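Local coordinates for endoglucanase E (Clostridium thermocellum, PDB 2WAO), which probably removes acetyl groups from plant cell-wall polysaccharides through its family 2 esterase domain, and binds a cellulose-derived oligosaccharide in that domain's active-site pocket, at residues A57-N62 against K77-L82; E84-L89 against K113-P118. All coordinates share one frame; numbering follows the deposited sequence.

Coming from the N terminus, the chain runs up strand 52-59, turns at 59-62 and returns; fifteen residues after Asn62 it reaches 77-82, the end of strand 73-79, which closes interaction 1 by packing on the first strand from the opposite sheet. Only then does interaction 2 open: strand 85-93 starts it, and 113-118 closes the longer loop. The two contacts are therefore in series, neither nested nor crossed. They meet at the turn, where Asp60 N lies 2.8 Å from His88 O, a probable hydrogen bond. Interaction 1 joins two sheets; interaction 2 ties strand 85-93 to the segment after strand 113-114, both neighbours of strand 33-40 in one sheet.

Interaction 1: A57-N62 against K77-L82; sequences AIVDGN and KLVSGL
The chi1 of Val59, 180°, turns its two methyls toward different partners on 77-82: CG1, anti to the backbone N, heads for Leu82, while CG2, anti to the carbonyl carbon, heads for Val79. Val79 answers with chi1 63°, which wedges its CG1 between its own backbone N and carbonyl carbon and presents that methyl to Val59. The two valines slant across one another, with Val59 CG2 and Val79 CG1 4.1 Å apart. The other branch of Val59 meets Leu82 tip to tip, CG1 against CD1 at 4.1 Å, because the chain beyond Gly81 swings back and Leu82 points its isobutyl group inward again. At the other end, Ala57 offers only its methyl, and the nearest atom to Ala57 CB is Leu78 CB at 4.3 Å; the Leu78 side chain also touches Phe67 and Val45. This is the interior of the β-sandwich of the esterase's N-terminal module, consistent with the jelly roll of galactose-binding-like domains: strand 52-59 belongs to one antiparallel sheet, strand 73-79 to the edge of the other, and no hydrogen bond passes between the segments. Leu78 and Val79 can both face inward because they form a classic β bulge opposite Ala43, with which both share backbone hydrogen bonds. Leu89 and Leu64 close in around Val59, so its methyls sit in an apolar setting. Just past Val59 the chain reverses in a type I' turn, held by reciprocal backbone hydrogen bonds, Val59 N to Asn62 O at 2.9 Å and Asn62 N to Val59 O at 3.0 Å. Asp60 and Gly61, both with positive phi, form the corner at the solvent-facing end of the hairpin, from which the returning strand 62-70 pairs Leu64 with Ala57.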
ATOM      1  N   ALA A  57       0.446   4.634 -15.786  1.00  9.70           N
ATOM      2  CA  ALA A  57       1.838   4.826 -16.230  1.00  9.49           C
ATOM      3  C   ALA A  57       2.280   6.237 -15.847  1.00  9.68           C
ATOM      4  O   ALA A  57       1.533   7.198 -16.006  1.00 11.35           O
ATOM      5  CB  ALA A  57       1.926   4.635 -17.753  1.00 10.32           C
ATOM      6  N   ILE A  58       3.479   6.364 -15.296  1.00  8.72           N
ATOM      7  CA  ILE A  58       4.046   7.660 -14.966  1.00  8.90           C
ATOM      8  C   ILE A  58       5.318   7.761 -15.778  1.00  9.42           C
ATOM      9  O   ILE A  58       6.250   6.979 -15.564  1.00  9.95           O
ATOM     10  CB  ILE A  58       4.353   7.824 -13.447  1.00  8.27           C
ATOM     11  CG1 ILE A  58       3.091   7.588 -12.595  1.00  9.81           C
ATOM     12  CG2 ILE A  58       4.857   9.262 -13.176  1.00  8.70           C
ATOM     13  CD1 ILE A  58       2.893   6.162 -12.122  1.00  9.80           C
ATOM     14  N   VAL A  59       5.350   8.694 -16.727  1.00  9.88           N
ATOM     15  CA  VAL A  59       6.408   8.687 -17.738  1.00 10.35           C
ATOM     16  C   VAL A  59       7.166   9.975 -17.613  1.00 10.93           C
ATOM     17  O   VAL A  59       6.569  11.053 -17.728  1.00 11.95           O
ATOM     18  CB  VAL A  59       5.855   8.504 -19.169  1.00 10.58           C
ATOM     19  CG1 VAL A  59       7.042   8.519 -20.164  1.00 11.79           C
ATOM     20  CG2 VAL A  59       5.146   7.184 -19.275  1.00 10.66           C
ATOM     21  N   ASP A  60       8.454   9.875 -17.295  1.00 12.04           N
ATOM     22  CA  ASP A  60       9.292  11.059 -16.999  1.00 13.02           C
ATOM     23  C   ASP A  60       8.607  11.957 -15.954  1.00 13.67           C
ATOM     24  O   ASP A  60       8.569  13.192 -16.092  1.00 12.39           O
ATOM     25  CB  ASP A  60       9.577  11.862 -18.283  1.00 13.91           C
ATOM     26  CG  ASP A  60      10.251  11.024 -19.359  1.00 15.70           C
ATOM     27  OD1 ASP A  60      11.124  10.199 -18.982  1.00 16.55           O
ATOM     28  OD2 ASP A  60       9.878  11.184 -20.552  1.00 21.46           O
ATOM     29  N   GLY A  61       8.037  11.322 -14.931  1.00 14.09           N
ATOM     30  CA  GLY A  61       7.420  12.047 -13.819  1.00 14.65           C
ATOM     31  C   GLY A  61       5.998  12.552 -14.050  1.00 14.58           C
ATOM     32  O   GLY A  61       5.413  13.168 -13.155  1.00 15.59           O
ATOM     33  N   ASN A  62       5.432  12.292 -15.217  1.00 13.15           N
ATOM     34  CA  ASN A  62       4.057  12.718 -15.517  1.00 14.66           C
ATOM     35  C   ASN A  62       3.077  11.538 -15.523  1.00 12.97           C
ATOM     36  O   ASN A  62       3.236  10.623 -16.330  1.00 11.55           O
ATOM     37  CB  ASN A  62       4.005  13.387 -16.888  1.00 15.45           C
ATOM     38  CG  ASN A  62       4.978  14.553 -17.003  1.00 20.27           C
ATOM     39  OD1 ASN A  62       5.745  14.637 -17.973  1.00 24.22           O
ATOM     40  ND2 ASN A  62       4.948  15.453 -16.020  1.00 20.24           N
ATOM     41  N   LYS A  77      -1.221   0.061 -25.174  1.00 12.20           N
ATOM     42  CA  LYS A  77      -0.208   1.097 -25.458  1.00 13.25           C
ATOM     43  C   LYS A  77      -0.155   2.089 -24.303  1.00 12.88           C
ATOM     44  O   LYS A  77      -1.118   2.846 -24.072  1.00 13.14           O
ATOM     45  CB  LYS A  77      -0.500   1.814 -26.790  1.00 14.28           C
ATOM     46  CG  LYS A  77       0.358   3.059 -27.062  1.00 17.03           C
ATOM     47  CD  LYS A  77       1.761   2.685 -27.505  1.00 20.47           C
ATOM     48  CE  LYS A  77       1.740   1.858 -28.796  1.00 25.55           C
ATOM     49  NZ  LYS A  77       1.361   2.722 -29.945  1.00 29.65           N
ATOM     50  N   LEU A  78       0.963   2.097 -23.574  1.00 12.13           N
ATOM     51  CA  LEU A  78       1.094   2.954 -22.398  1.00 11.82           C
ATOM     52  C   LEU A  78       1.265   4.423 -22.710  1.00 12.93           C
ATOM     53  O   LEU A  78       0.699   5.280 -22.024  1.00 12.00           O
ATOM     54  CB  LEU A  78       2.236   2.489 -21.479  1.00 11.25           C
ATOM     55  CG  LEU A  78       2.084   1.097 -20.829  1.00 11.67           C
ATOM     56  CD1 LEU A  78       3.348   0.884 -20.002  1.00 10.10           C
ATOM     57  CD2 LEU A  78       0.755   0.995 -19.971  1.00 10.20           C
ATOM     58  N   VAL A  79       2.061   4.738 -23.729  1.00 13.04           N
ATOM     59  CA  VAL A  79       2.362   6.110 -24.050  1.00 14.01           C
ATOM     60  C   VAL A  79       2.902   6.069 -25.470  1.00 15.09           C
ATOM     61  O   VAL A  79       3.466   5.071 -25.885  1.00 14.03           O
ATOM     62  CB  VAL A  79       3.445   6.701 -23.075  1.00 13.59           C
ATOM     63  CG1 VAL A  79       4.824   5.951 -23.207  1.00 14.37           C
ATOM     64  CG2 VAL A  79       3.594   8.196 -23.276  1.00 13.95           C
ATOM     65  N   SER A  80       2.718   7.158 -26.202  1.00 16.80           N
ATOM     66  CA  SER A  80       3.251   7.234 -27.561  1.00 18.77           C
ATOM     67  C   SER A  80       3.432   8.684 -27.983  1.00 18.79           C
ATOM     68  O   SER A  80       3.015   9.618 -27.279  1.00 19.34           O
ATOM     69  CB  SER A  80       2.363   6.478 -28.546  1.00 19.38           C
ATOM     70  OG  SER A  80       1.040   7.003 -28.525  1.00 23.26           O
ATOM     71  N   GLY A  81       4.148   8.870 -29.087  1.00 19.27           N
ATOM     72  CA  GLY A  81       4.337  10.197 -29.645  1.00 18.92           C
ATOM     73  C   GLY A  81       5.315  11.033 -28.874  1.00 18.34           C
ATOM     74  O   GLY A  81       5.307  12.249 -29.010  1.00 19.08           O
ATOM     75  N   LEU A  82       6.159  10.396 -28.055  1.00 17.94           N
ATOM     76  CA  LEU A  82       7.187  11.112 -27.285  1.00 17.54           C
ATOM     77  C   LEU A  82       8.353  11.492 -28.182  1.00 18.39           C
ATOM     78  O   LEU A  82       8.633  10.797 -29.163  1.00 17.69           O
ATOM     79  CB  LEU A  82       7.725  10.252 -26.121  1.00 17.28           C
ATOM     80  CG  LEU A  82       6.716   9.657 -25.131  1.00 16.17           C
ATOM     81  CD1 LEU A  82       7.406   8.613 -24.249  1.00 13.58           C
ATOM     82  CD2 LEU A  82       6.053  10.767 -24.241  1.00 18.85           C
TER

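Interaction 2: E84-L89 against K113-P118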
ATOM      1  N   GLU A  84      11.856  11.272 -29.360  1.00 18.51           N
ATOM      2  CA  GLU A  84      12.763  10.148 -29.318  1.00 18.15           C
ATOM      3  C   GLU A  84      13.902  10.425 -28.344  1.00 17.70           C
ATOM      4  O   GLU A  84      14.571  11.440 -28.451  1.00 17.81           O
ATOM      5  CB  GLU A  84      13.311   9.886 -30.715  1.00 18.85           C
ATOM      6  CG  GLU A  84      14.096   8.608 -30.823  1.00 22.39           C
ATOM      7  CD  GLU A  84      14.647   8.420 -32.212  1.00 30.22           C
ATOM      8  OE1 GLU A  84      13.920   8.779 -33.181  1.00 34.51           O
ATOM      9  OE2 GLU A  84      15.793   7.929 -32.326  1.00 31.77           O
ATOM     10  N   GLY A  85      14.128   9.517 -27.395  1.00 16.37           N
ATOM     11  CA  GLY A  85      15.158   9.704 -26.405  1.00 15.97           C
ATOM     12  C   GLY A  85      14.975   8.707 -25.293  1.00 15.32           C
ATOM     13  O   GLY A  85      14.152   7.808 -25.390  1.00 14.90           O
ATOM     14  N   ALA A  86      15.765   8.860 -24.238  1.00 15.26           N
ATOM     15  CA  ALA A  86      15.654   7.963 -23.075  1.00 14.17           C
ATOM     16  C   ALA A  86      14.494   8.464 -22.211  1.00 13.37           C
ATOM     17  O   ALA A  86      14.353   9.677 -21.982  1.00 14.44           O
ATOM     18  CB  ALA A  86      16.968   7.933 -22.297  1.00 14.77           C
ATOM     19  N   HIS A  87      13.661   7.545 -21.749  1.00 11.08           N
ATOM     20  CA  HIS A  87      12.491   7.913 -20.910  1.00 11.10           C
ATOM     21  C   HIS A  87      12.427   7.010 -19.681  1.00 10.33           C
ATOM     22  O   HIS A  87      12.838   5.857 -19.744  1.00 10.33           O
ATOM     23  CB  HIS A  87      11.205   7.766 -21.724  1.00 10.24           C
ATOM     24  CG  HIS A  87      11.174   8.631 -22.941  1.00 12.33           C
ATOM     25  ND1 HIS A  87      11.013   9.995 -22.867  1.00 12.04           N
ATOM     26  CD2 HIS A  87      11.339   8.340 -24.256  1.00 15.07           C
ATOM     27  CE1 HIS A  87      11.065  10.513 -24.088  1.00 15.30           C
ATOM     28  NE2 HIS A  87      11.268   9.531 -24.946  1.00 13.69           N
ATOM     29  N   HIS A  88      11.890   7.542 -18.580  1.00  9.67           N
ATOM     30  CA  HIS A  88      11.691   6.761 -17.356  1.00  8.92           C
ATOM     31  C   HIS A  88      10.203   6.393 -17.232  1.00  7.81           C
ATOM     32  O   HIS A  88       9.351   7.269 -17.358  1.00  9.09           O
ATOM     33  CB  HIS A  88      12.147   7.581 -16.162  1.00  9.26           C
ATOM     34  CG  HIS A  88      11.932   6.908 -14.849  1.00 10.51           C
ATOM     35  ND1 HIS A  88      11.009   7.362 -13.927  1.00 13.74           N
ATOM     36  CD2 HIS A  88      12.507   5.812 -14.303  1.00 10.52           C
ATOM     37  CE1 HIS A  88      11.044   6.582 -12.861  1.00 11.86           C
ATOM     38  NE2 HIS A  88      11.938   5.633 -13.066  1.00 12.76           N
ATOM     39  N   LEU A  89       9.912   5.123 -16.959  1.00  8.25           N
ATOM     40  CA  LEU A  89       8.537   4.628 -16.858  1.00  8.52           C
ATOM     41  C   LEU A  89       8.301   3.934 -15.529  1.00  8.45           C
ATOM     42  O   LEU A  89       9.099   3.100 -15.121  1.00  7.29           O
ATOM     43  CB  LEU A  89       8.248   3.640 -17.968  1.00  9.65           C
ATOM     44  CG  LEU A  89       6.992   2.778 -17.927  1.00 10.28           C
ATOM     45  CD1 LEU A  89       5.739   3.688 -18.036  1.00 12.67           C
ATOM     46  CD2 LEU A  89       7.023   1.709 -19.073  1.00 10.84           C
ATOM     47  N   LYS A 113      14.200   0.446 -27.536  1.00 11.12           N
ATOM     48  CA  LYS A 113      14.773  -0.665 -26.729  1.00  9.74           C
ATOM     49  C   LYS A 113      14.751  -0.376 -25.240  1.00  9.72           C
ATOM     50  O   LYS A 113      14.705   0.781 -24.811  1.00 10.10           O
ATOM     51  CB  LYS A 113      16.219  -0.956 -27.138  1.00 10.20           C
ATOM     52  CG  LYS A 113      17.164   0.214 -26.943  1.00  8.79           C
ATOM     53  CD  LYS A 113      18.612  -0.060 -27.454  1.00  9.20           C
ATOM     54  CE  LYS A 113      19.521   1.090 -27.046  1.00 10.57           C
ATOM     55  NZ  LYS A 113      20.970   0.835 -27.457  1.00 13.60           N
ATOM     56  N   LEU A 114      14.812  -1.451 -24.469  1.00  9.08           N
ATOM     57  CA  LEU A 114      15.062  -1.353 -23.013  1.00  9.56           C
ATOM     58  C   LEU A 114      16.486  -0.850 -22.705  1.00 10.11           C
ATOM     59  O   LEU A 114      17.453  -1.277 -23.342  1.00 10.41           O
ATOM     60  CB  LEU A 114      14.856  -2.715 -22.391  1.00  9.46           C
ATOM     61  CG  LEU A 114      14.777  -2.795 -20.865  1.00  9.57           C
ATOM     62  CD1 LEU A 114      13.493  -2.090 -20.398  1.00 13.42           C
ATOM     63  CD2 LEU A 114      14.821  -4.255 -20.405  1.00  9.40           C
ATOM     64  N   LEU A 115      16.600   0.057 -21.737  1.00  9.25           N
ATOM     65  CA  LEU A 115      17.883   0.590 -21.274  1.00 10.57           C
ATOM     66  C   LEU A 115      18.163   0.089 -19.846  1.00 10.85           C
ATOM     67  O   LEU A 115      17.311  -0.536 -19.260  1.00 10.46           O
ATOM     68  CB  LEU A 115      17.827   2.117 -21.267  1.00 10.62           C
ATOM     69  CG  LEU A 115      17.705   2.881 -22.572  1.00 11.01           C
ATOM     70  CD1 LEU A 115      17.591   4.415 -22.297  1.00  7.33           C
ATOM     71  CD2 LEU A 115      18.896   2.569 -23.489  1.00 11.32           C
ATOM     72  N   ALA A 116      19.384   0.291 -19.332  1.00 11.37           N
ATOM     73  CA  ALA A 116      19.693  -0.019 -17.917  1.00 11.62           C
ATOM     74  C   ALA A 116      18.619   0.506 -16.943  1.00 11.00           C
ATOM     75  O   ALA A 116      18.217   1.675 -17.036  1.00 10.41           O
ATOM     76  CB  ALA A 116      21.070   0.567 -17.539  1.00 11.48           C
ATOM     77  N   ALA A 117      18.199  -0.327 -15.982  1.00 12.53           N
ATOM     78  CA  ALA A 117      17.181   0.095 -14.986  1.00 13.50           C
ATOM     79  C   ALA A 117      17.754   1.130 -13.984  1.00 13.90           C
ATOM     80  O   ALA A 117      18.978   1.210 -13.835  1.00 14.58           O
ATOM     81  CB  ALA A 117      16.607  -1.118 -14.258  1.00 13.77           C
ATOM     82  N   PRO A 118      16.877   1.906 -13.290  1.00 15.14           N
ATOM     83  CA  PRO A 118      17.349   2.798 -12.225  1.00 15.63           C
ATOM     84  C   PRO A 118      17.939   1.964 -11.100  1.00 16.21           C
ATOM     85  O   PRO A 118      17.625   0.778 -10.989  1.00 16.45           O
ATOM     86  CB  PRO A 118      16.075   3.500 -11.736  1.00 15.47           C
ATOM     87  CG  PRO A 118      15.025   3.263 -12.829  1.00 15.63           C
ATOM     88  CD  PRO A 118      15.403   1.949 -13.432  1.00 14.54           C
TER
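Ala86 is the first residue of 84-89 to touch 113-118: its CB methyl comes within 3.6 Å of Leu115 CD1, a close apolar contact. Leu115 has CG anti to its carbonyl carbon (chi1 -66°) and its chain stays extended beyond that, and this stretched form carries CD1 out to the strand; the same methyl also lies 4.1 Å from Ala86 CA. Next along, His87 turns to the other face of the strand, where its ring nitrogens are hydrogen-bonded to Asp60 OD2 and Ala83 O. His88 returns to the outer face and makes the second contact. Its chi1 of 177° sends the ring away from the backbone N and out along the strand, where Pro118 CG approaches the edge of the imidazole near its plane, 3.9 Å from His88 CD2 and equally 3.9 Å from His88 NE2. The proline therefore touches a C–N edge and does not stack on the face. NE2 is also hydrogen-bonded to Glu35 OE2, which would help fix the rotation of the ring, and Pro118 itself rests on Glu35 and Asn37. Leu89 completes the alternation by pointing inward to Ala57 and Val59. The touching parts of the two segments run 39° apart, and no hydrogen bond joins them: strand 33-40 lies between, antiparallel to both 85-93 and 113-114, and Ala116 O is held by Asn37 ND2. Such side-chain contact across an intervening strand, on the outer surface of an antiparallel sheet, belongs here to the β-sandwich, where the segment following its short strand 113-114 leads on toward strand 123-129 of the parallel sheet of the SGNH-type esterase fold.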